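Putative conjugative transposon recombinase (Clostridium difficile, PDB 3G13) probably binds DNA and exchanges DNA strands as a serine recombinase of a conjugative transposon, this chain being its resolvase-type N-terminal domain. Local coordinates at residues R5-A10 with E75-F80; D46-E51 with Q65-D70. All coordinates share one frame; numbering follows the deposited sequence.

Interaction 1: residues R5-A10 with E75-F80. Unlike the reference sequence in segment 75-80: Phe80 (reference Ile).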
ATOM      1  N   ARG A   5      33.665   6.418   1.166  1.00 29.12           N
ATOM      2  CA  ARG A   5      32.493   7.141   0.697  1.00 25.28           C
ATOM      3  C   ARG A   5      31.274   6.261   0.442  1.00 22.37           C
ATOM      4  O   ARG A   5      31.382   5.103   0.045  1.00 20.71           O
ATOM      5  CB  ARG A   5      32.845   8.005  -0.516  1.00 25.02           C
ATOM      6  CG  ARG A   5      33.844   9.127  -0.168  1.00 26.78           C
ATOM      7  CD  ARG A   5      34.176   9.976  -1.392  1.00 28.68           C
ATOM      8  NE  ARG A   5      34.986   9.204  -2.335  1.00 31.50           N
ATOM      9  CZ  ARG A   5      35.233   9.550  -3.597  1.00 32.20           C
ATOM     10  NH1 ARG A   5      34.712  10.667  -4.107  1.00 32.11           N
ATOM     11  NH2 ARG A   5      35.981   8.751  -4.358  1.00 33.14           N
ATOM     12  N   LEU A   6      30.099   6.832   0.674  1.00 19.27           N
ATOM     13  CA  LEU A   6      28.879   6.137   0.347  1.00 16.84           C
ATOM     14  C   LEU A   6      28.759   6.057  -1.170  1.00 16.04           C
ATOM     15  O   LEU A   6      28.874   7.070  -1.852  1.00 15.06           O
ATOM     16  CB  LEU A   6      27.671   6.848   0.974  1.00 15.74           C
ATOM     17  CG  LEU A   6      26.311   6.143   0.844  1.00 14.13           C
ATOM     18  CD1 LEU A   6      26.152   5.029   1.896  1.00 13.92           C
ATOM     19  CD2 LEU A   6      25.122   7.157   0.949  1.00 14.17           C
ATOM     20  N   ARG A   7      28.517   4.843  -1.691  1.00 16.04           N
ATOM     21  CA  ARG A   7      28.400   4.611  -3.138  1.00 15.79           C
ATOM     22  C   ARG A   7      26.944   4.799  -3.564  1.00 14.77           C
ATOM     23  O   ARG A   7      26.039   4.058  -3.157  1.00 13.84           O
ATOM     24  CB  ARG A   7      28.958   3.231  -3.550  1.00 16.14           C
ATOM     25  CG  ARG A   7      30.520   3.094  -3.332  1.00 18.98           C
ATOM     26  CD  ARG A   7      31.136   1.929  -4.126  1.00 27.70           C
ATOM     27  NE  ARG A   7      30.993   2.076  -5.594  1.00 32.47           N
ATOM     28  CZ  ARG A   7      31.786   2.796  -6.398  1.00 32.45           C
ATOM     29  NH1 ARG A   7      32.838   3.467  -5.944  1.00 32.55           N
ATOM     30  NH2 ARG A   7      31.523   2.838  -7.690  1.00 35.56           N
ATOM     31  N   VAL A   8      26.727   5.833  -4.355  1.00 14.42           N
ATOM     32  CA  VAL A   8      25.371   6.260  -4.681  1.00 15.43           C
ATOM     33  C   VAL A   8      25.075   6.031  -6.152  1.00 16.03           C
ATOM     34  O   VAL A   8      25.822   6.472  -7.021  1.00 16.36           O
ATOM     35  CB  VAL A   8      25.120   7.731  -4.268  1.00 15.21           C
ATOM     36  CG1 VAL A   8      23.653   8.139  -4.531  1.00 11.89           C
ATOM     37  CG2 VAL A   8      25.472   7.925  -2.769  1.00 15.18           C
ATOM     38  N   ALA A   9      23.978   5.343  -6.431  1.00 16.65           N
ATOM     39  CA  ALA A   9      23.493   5.214  -7.817  1.00 16.63           C
ATOM     40  C   ALA A   9      22.166   5.958  -8.028  1.00 17.56           C
ATOM     41  O   ALA A   9      21.515   6.389  -7.051  1.00 17.00           O
ATOM     42  CB  ALA A   9      23.316   3.721  -8.154  1.00 16.93           C
ATOM     43  N   ALA A  10      21.744   6.082  -9.291  1.00 16.42           N
ATOM     44  CA  ALA A  10      20.388   6.558  -9.616  1.00 17.06           C
ATOM     45  C   ALA A  10      19.785   5.603 -10.597  1.00 17.78           C
ATOM     46  O   ALA A  10      20.483   5.131 -11.493  1.00 17.18           O
ATOM     47  CB  ALA A  10      20.397   7.976 -10.205  1.00 16.85           C
ATOM     48  N   GLU A  75      28.593  -2.872  -5.137  1.00 20.92           N
ATOM     49  CA  GLU A  75      29.003  -1.602  -5.765  1.00 20.99           C
ATOM     50  C   GLU A  75      28.160  -0.397  -5.350  1.00 19.73           C
ATOM     51  O   GLU A  75      28.528   0.744  -5.644  1.00 18.57           O
ATOM     52  CB  GLU A  75      28.995  -1.740  -7.288  1.00 21.58           C
ATOM     53  CG  GLU A  75      30.193  -2.496  -7.796  1.00 25.75           C
ATOM     54  CD  GLU A  75      30.033  -2.957  -9.226  1.00 30.30           C
ATOM     55  OE1 GLU A  75      29.431  -2.215 -10.053  1.00 32.20           O
ATOM     56  OE2 GLU A  75      30.511  -4.074  -9.525  1.00 34.25           O
ATOM     57  N   ILE A  76      27.023  -0.640  -4.681  1.00 18.59           N
ATOM     58  CA  ILE A  76      26.042   0.441  -4.444  1.00 17.82           C
ATOM     59  C   ILE A  76      25.522   0.366  -3.014  1.00 17.93           C
ATOM     60  O   ILE A  76      25.144  -0.728  -2.562  1.00 18.07           O
ATOM     61  CB  ILE A  76      24.854   0.344  -5.443  1.00 17.21           C
ATOM     62  CG1 ILE A  76      25.339   0.507  -6.901  1.00 18.67           C
ATOM     63  CG2 ILE A  76      23.722   1.368  -5.107  1.00 14.80           C
ATOM     64  CD1 ILE A  76      24.304   0.139  -7.954  1.00 19.53           C
ATOM     65  N   ASP A  77      25.501   1.507  -2.316  1.00 17.54           N
ATOM     66  CA  ASP A  77      24.996   1.575  -0.925  1.00 17.81           C
ATOM     67  C   ASP A  77      23.614   2.198  -0.850  1.00 17.00           C
ATOM     68  O   ASP A  77      22.842   1.910   0.066  1.00 17.47           O
ATOM     69  CB  ASP A  77      25.946   2.363  -0.001  1.00 17.45           C
ATOM     70  CG  ASP A  77      27.336   1.739   0.108  1.00 19.67           C
ATOM     71  OD1 ASP A  77      27.442   0.511   0.415  1.00 19.36           O
ATOM     72  OD2 ASP A  77      28.319   2.491  -0.091  1.00 18.60           O
HETATM   73  N   MSE A  78      23.318   3.061  -1.813  1.00 16.65           N
HETATM   74  CA  MSE A  78      22.051   3.765  -1.890  1.00 16.42           C
HETATM   75  C   MSE A  78      21.703   4.084  -3.353  1.00 15.76           C
HETATM   76  O   MSE A  78      22.539   4.574  -4.130  1.00 15.40           O
HETATM   77  CB  MSE A  78      22.039   5.029  -0.994  1.00 15.84           C
HETATM   78  CG  MSE A  78      20.675   5.742  -0.967  1.00 18.10           C
HETATM   79 SE   MSE A  78      20.483   7.148   0.375  1.00 26.10          SE
HETATM   80  CE  MSE A  78      19.010   6.354   1.331  1.00 32.74           C
ATOM     81  N   VAL A  79      20.468   3.773  -3.710  1.00 15.51           N
ATOM     82  CA  VAL A  79      19.899   4.101  -5.027  1.00 15.79           C
ATOM     83  C   VAL A  79      18.823   5.160  -4.967  1.00 14.71           C
ATOM     84  O   VAL A  79      17.813   4.986  -4.291  1.00 13.43           O
ATOM     85  CB  VAL A  79      19.224   2.843  -5.676  1.00 16.70           C
ATOM     86  CG1 VAL A  79      18.789   3.162  -7.134  1.00 18.21           C
ATOM     87  CG2 VAL A  79      20.170   1.681  -5.658  1.00 19.20           C
ATOM     88  N   PHE A  80      19.006   6.251  -5.712  1.00 14.06           N
ATOM     89  CA  PHE A  80      17.956   7.239  -5.895  1.00 13.64           C
ATOM     90  C   PHE A  80      17.029   6.799  -7.016  1.00 14.92           C
ATOM     91  O   PHE A  80      17.472   6.277  -8.054  1.00 14.77           O
ATOM     92  CB  PHE A  80      18.525   8.623  -6.254  1.00 12.44           C
ATOM     93  CG  PHE A  80      19.049   9.391  -5.070  1.00 15.47           C
ATOM     94  CD1 PHE A  80      20.420   9.508  -4.860  1.00 16.81           C
ATOM     95  CD2 PHE A  80      18.169   9.979  -4.154  1.00 11.55           C
ATOM     96  CE1 PHE A  80      20.931  10.240  -3.750  1.00 16.82           C
ATOM     97  CE2 PHE A  80      18.658  10.706  -3.034  1.00 16.94           C
ATOM     98  CZ  PHE A  80      20.044  10.831  -2.831  1.00 16.41           C
TER
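Backbone hydrogen bonds carry most of this contact, in which strand 6-10 and strand 78-80 run parallel with their axes 28° apart. Ala9 is the ladder's centre: its N donates to Met78 O at 2.8 Å, nearly along the C=O axis, and its O accepts from Phe80 N at 2.8 Å, with the donor above the carbonyl plane. At the entrance to the ladder Arg7 O is gripped twice, by Asp77 N at 2.7 Å on a lone pair and by the longer bond from Met78 N at 3.2 Å.

Side chains add polar bonds at this same end. Asp77, its CG anti to the carbonyl carbon (chi1 -61°), turns OD2 onto Arg7 N at 2.9 Å; the bond is almost straight (173°) and uses the anti lone pair. Arg7, bent at chi3, gives NE to Glu75 O at 2.8 Å, an oxygen close to the guanidinium plane.

Apolar contacts divide between the two faces. Val8 CG1 meets the Phe80 ring at its edge, 3.5 Å from CE1, on the face with Ala10 and selenomethionine Met78, where helix 25-37 packs through Tyr32, Met35 and Ile36. On the other face Ala9 CB rests on Ile76 CD1 at 3.7 Å, beneath helix 62-72. These are central strands of the resolvase-type alpha/beta domain.

Asp77 N and OD2 thus bracket Arg7, one giving to its O and the other accepting from its N, just before the first bridged pair, Val8 with Met78, consistent with fixing the register there; further along, the main-chain bonds of Ala9 are joined by apolar packing of Val8, Ala9, Ile76 and Phe80.

Interaction 2: residues D46-E51 with Q65-D70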
ATOM      1  N   ASP A  46      26.926   4.748 -10.464  1.00 18.21           N
ATOM      2  CA  ASP A  46      26.556   4.795 -11.853  1.00 17.76           C
ATOM      3  C   ASP A  46      25.143   5.330 -11.981  1.00 17.64           C
ATOM      4  O   ASP A  46      24.415   5.515 -10.986  1.00 16.95           O
ATOM      5  CB  ASP A  46      26.741   3.397 -12.523  1.00 18.44           C
ATOM      6  CG  ASP A  46      26.933   3.481 -14.049  1.00 19.24           C
ATOM      7  OD1 ASP A  46      26.917   4.602 -14.626  1.00 18.64           O
ATOM      8  OD2 ASP A  46      27.005   2.409 -14.674  1.00 22.76           O
ATOM      9  N   ILE A  47      24.781   5.640 -13.207  1.00 17.35           N
ATOM     10  CA  ILE A  47      23.438   6.029 -13.538  1.00 18.31           C
ATOM     11  C   ILE A  47      22.868   4.937 -14.453  1.00 18.59           C
ATOM     12  O   ILE A  47      23.489   4.551 -15.447  1.00 18.05           O
ATOM     13  CB  ILE A  47      23.390   7.448 -14.129  1.00 19.37           C
ATOM     14  CG1 ILE A  47      23.852   8.454 -13.044  1.00 20.51           C
ATOM     15  CG2 ILE A  47      21.956   7.774 -14.699  1.00 19.13           C
ATOM     16  CD1 ILE A  47      24.036   9.845 -13.494  1.00 22.90           C
ATOM     17  N   TYR A  48      21.720   4.409 -14.045  1.00 18.10           N
ATOM     18  CA  TYR A  48      21.075   3.289 -14.710  1.00 18.27           C
ATOM     19  C   TYR A  48      19.772   3.806 -15.264  1.00 19.24           C
ATOM     20  O   TYR A  48      19.092   4.591 -14.612  1.00 19.80           O
ATOM     21  CB  TYR A  48      20.832   2.168 -13.725  1.00 17.54           C
ATOM     22  CG  TYR A  48      22.085   1.638 -13.060  1.00 16.97           C
ATOM     23  CD1 TYR A  48      22.715   0.482 -13.541  1.00 17.81           C
ATOM     24  CD2 TYR A  48      22.636   2.279 -11.944  1.00 17.30           C
ATOM     25  CE1 TYR A  48      23.859  -0.028 -12.936  1.00 16.84           C
ATOM     26  CE2 TYR A  48      23.809   1.786 -11.324  1.00 17.08           C
ATOM     27  CZ  TYR A  48      24.413   0.633 -11.833  1.00 18.14           C
ATOM     28  OH  TYR A  48      25.550   0.116 -11.242  1.00 18.43           O
ATOM     29  N   ALA A  49      19.412   3.372 -16.474  1.00 20.63           N
ATOM     30  CA  ALA A  49      18.275   3.948 -17.167  1.00 20.49           C
ATOM     31  C   ALA A  49      17.682   2.999 -18.206  1.00 22.01           C
ATOM     32  O   ALA A  49      18.409   2.416 -19.025  1.00 21.15           O
ATOM     33  CB  ALA A  49      18.662   5.254 -17.821  1.00 20.70           C
ATOM     34  N   ASP A  50      16.363   2.830 -18.145  1.00 22.88           N
ATOM     35  CA  ASP A  50      15.623   2.133 -19.199  1.00 24.36           C
ATOM     36  C   ASP A  50      14.580   3.043 -19.770  1.00 25.52           C
ATOM     37  O   ASP A  50      14.010   3.870 -19.055  1.00 25.46           O
ATOM     38  CB  ASP A  50      14.932   0.872 -18.682  1.00 24.21           C
ATOM     39  CG  ASP A  50      15.903  -0.168 -18.201  1.00 22.60           C
ATOM     40  OD1 ASP A  50      16.682  -0.726 -19.004  1.00 21.44           O
ATOM     41  OD2 ASP A  50      15.872  -0.450 -16.995  1.00 23.72           O
ATOM     42  N   GLU A  51      14.344   2.897 -21.070  1.00 27.17           N
ATOM     43  CA  GLU A  51      13.291   3.641 -21.747  1.00 30.44           C
ATOM     44  C   GLU A  51      11.931   3.075 -21.336  1.00 30.87           C
ATOM     45  O   GLU A  51      11.800   1.863 -21.196  1.00 31.10           O
ATOM     46  CB  GLU A  51      13.474   3.568 -23.264  1.00 30.88           C
ATOM     47  CG  GLU A  51      12.590   4.538 -24.007  1.00 35.60           C
ATOM     48  CD  GLU A  51      13.016   4.726 -25.451  1.00 42.31           C
ATOM     49  OE1 GLU A  51      14.246   4.825 -25.700  1.00 44.85           O
ATOM     50  OE2 GLU A  51      12.116   4.786 -26.328  1.00 44.88           O
ATOM     51  N   GLN A  65      18.069  -4.427 -14.211  1.00 23.06           N
ATOM     52  CA  GLN A  65      18.691  -5.694 -13.823  1.00 23.17           C
ATOM     53  C   GLN A  65      20.198  -5.571 -13.645  1.00 22.30           C
ATOM     54  O   GLN A  65      20.762  -6.221 -12.772  1.00 21.94           O
ATOM     55  CB  GLN A  65      18.354  -6.824 -14.810  1.00 24.55           C
ATOM     56  CG  GLN A  65      16.918  -7.314 -14.726  1.00 28.46           C
ATOM     57  CD  GLN A  65      16.532  -7.807 -13.325  1.00 33.23           C
ATOM     58  OE1 GLN A  65      17.237  -8.633 -12.728  1.00 35.33           O
ATOM     59  NE2 GLN A  65      15.411  -7.291 -12.797  1.00 34.26           N
ATOM     60  N   ARG A  66      20.851  -4.760 -14.483  1.00 21.77           N
ATOM     61  CA  ARG A  66      22.301  -4.519 -14.324  1.00 21.20           C
ATOM     62  C   ARG A  66      22.527  -3.856 -12.957  1.00 21.44           C
ATOM     63  O   ARG A  66      23.405  -4.258 -12.221  1.00 21.08           O
ATOM     64  CB  ARG A  66      22.843  -3.664 -15.474  1.00 20.57           C
ATOM     65  CG  ARG A  66      24.338  -3.337 -15.418  1.00 20.84           C
ATOM     66  CD  ARG A  66      24.767  -2.511 -16.625  1.00 20.05           C
ATOM     67  NE  ARG A  66      24.211  -1.147 -16.673  1.00 20.95           N
ATOM     68  CZ  ARG A  66      24.808  -0.051 -16.208  1.00 20.60           C
ATOM     69  NH1 ARG A  66      26.002  -0.108 -15.621  1.00 22.13           N
ATOM     70  NH2 ARG A  66      24.205   1.123 -16.330  1.00 21.89           N
HETATM   71  N   MSE A  67      21.680  -2.887 -12.610  1.00 21.48           N
HETATM   72  CA  MSE A  67      21.746  -2.272 -11.298  1.00 22.35           C
HETATM   73  C   MSE A  67      21.594  -3.251 -10.127  1.00 22.22           C
HETATM   74  O   MSE A  67      22.384  -3.219  -9.166  1.00 21.08           O
HETATM   75  CB  MSE A  67      20.713  -1.179 -11.176  1.00 22.63           C
HETATM   76  CG  MSE A  67      21.137  -0.163 -10.157  1.00 25.51           C
HETATM   77 SE   MSE A  67      19.630   0.959  -9.788  1.00 41.28          SE
HETATM   78  CE  MSE A  67      19.175  -0.492  -8.446  1.00 19.05           C
ATOM     79  N   ILE A  68      20.574  -4.110 -10.203  1.00 22.17           N
ATOM     80  CA  ILE A  68      20.416  -5.162  -9.201  1.00 21.40           C
ATOM     81  C   ILE A  68      21.674  -6.029  -9.083  1.00 21.65           C
ATOM     82  O   ILE A  68      22.106  -6.293  -7.979  1.00 21.18           O
ATOM     83  CB  ILE A  68      19.170  -6.037  -9.446  1.00 20.60           C
ATOM     84  CG1 ILE A  68      17.883  -5.183  -9.368  1.00 20.59           C
ATOM     85  CG2 ILE A  68      19.135  -7.166  -8.444  1.00 19.00           C
ATOM     86  CD1 ILE A  68      17.636  -4.445  -7.978  1.00 18.72           C
ATOM     87  N   ASN A  69      22.259  -6.466 -10.205  1.00 22.28           N
ATOM     88  CA  ASN A  69      23.522  -7.261 -10.139  1.00 23.37           C
ATOM     89  C   ASN A  69      24.686  -6.492  -9.502  1.00 22.55           C
ATOM     90  O   ASN A  69      25.474  -7.056  -8.762  1.00 22.91           O
ATOM     91  CB  ASN A  69      23.973  -7.769 -11.531  1.00 24.18           C
ATOM     92  CG  ASN A  69      22.922  -8.632 -12.242  1.00 28.81           C
ATOM     93  OD1 ASN A  69      22.830  -8.607 -13.486  1.00 35.95           O
ATOM     94  ND2 ASN A  69      22.140  -9.404 -11.483  1.00 31.91           N
ATOM     95  N   ASP A  70      24.800  -5.201  -9.798  1.00 21.66           N
ATOM     96  CA  ASP A  70      25.834  -4.369  -9.167  1.00 21.47           C
ATOM     97  C   ASP A  70      25.596  -4.203  -7.669  1.00 21.74           C
ATOM     98  O   ASP A  70      26.562  -4.118  -6.888  1.00 20.66           O
ATOM     99  CB  ASP A  70      25.929  -3.007  -9.856  1.00 21.15           C
ATOM    100  CG  ASP A  70      26.461  -3.122 -11.285  1.00 21.71           C
ATOM    101  OD1 ASP A  70      26.963  -4.206 -11.644  1.00 22.27           O
ATOM    102  OD2 ASP A  70      26.364  -2.144 -12.049  1.00 20.22           O
TER
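Tyr48 has CG anti to its carbonyl carbon (chi1 -59°), which sends the ring from strand 46-51 toward helix 65-70, while Arg66 runs extended from chi1 (180°) through chi2 and then bends at chi3 to bring its guanidinium back to the strand. Met67, with CG anti to the backbone N, lays that methylene over the centre of one Tyr48 face, 3.4 Å from the ring centroid and 11° off the normal, a close CH-pi contact. Its chain continues anti at chi2, which places SE of this selenomethionine obliquely to the ring, 4.5 Å from the centroid, in a Met-aromatic contact.

Asp70 OD2 sits at the ring edge, in its plane, and accepts from Tyr48 OH over a short 2.5 Å on its anti lone pair. The strand runs roughly antiparallel to the helix, which forms the beta-alpha-beta crossover from strand 42-51 to strand 78-81, passing over the intervening strand 6-14 of the resolvase-type sheet; on the helix's other side Ile68 packs against helix 91-102.

Tyr48 CE1 lies over the face of the Arg66 guanidinium, 3.4 Å from Arg66 CZ. From the guanidinium edge NH1 makes a nearly straight salt bridge to Asp46 OD2 at 2.9 Å, again to an anti lone pair, and NE pairs with Asp63. Asp46 is itself steadied by Ile47 N, which donates to Asp46 OD1 at 2.8 Å from above the carboxylate plane. Glu75 OE1 close to Asp70 OD1 may raise the proton affinity of the Asp70 carboxylate, whose other oxygen takes the Tyr48 bond.

Overall arrangement
Interactions 1 and 2 have their centres about 12 Å apart and share one mixed sheet, whose strands 42-51, 6-14 and 78-81 are parallel neighbours in that order. Across the neighbouring strands they join through a probable hydrogen bond from Tyr48 N to Ala10 O, 2.9 Å. A second probable bond, Glu75 N to Asp70 O at 3.0 Å, links the helix of interaction 2 to the segment that begins the 75-80 side of interaction 1. Ile76 CD1 also packs on Tyr48 OH at 3.5 Å, so the face of interaction 1 that carries Ala9 and Ile76 continues directly into the tyrosine's surroundings. The pairing of 75-80 with 5-10 adds strand 78-81 on the other side of strand 6-14 from 42-51.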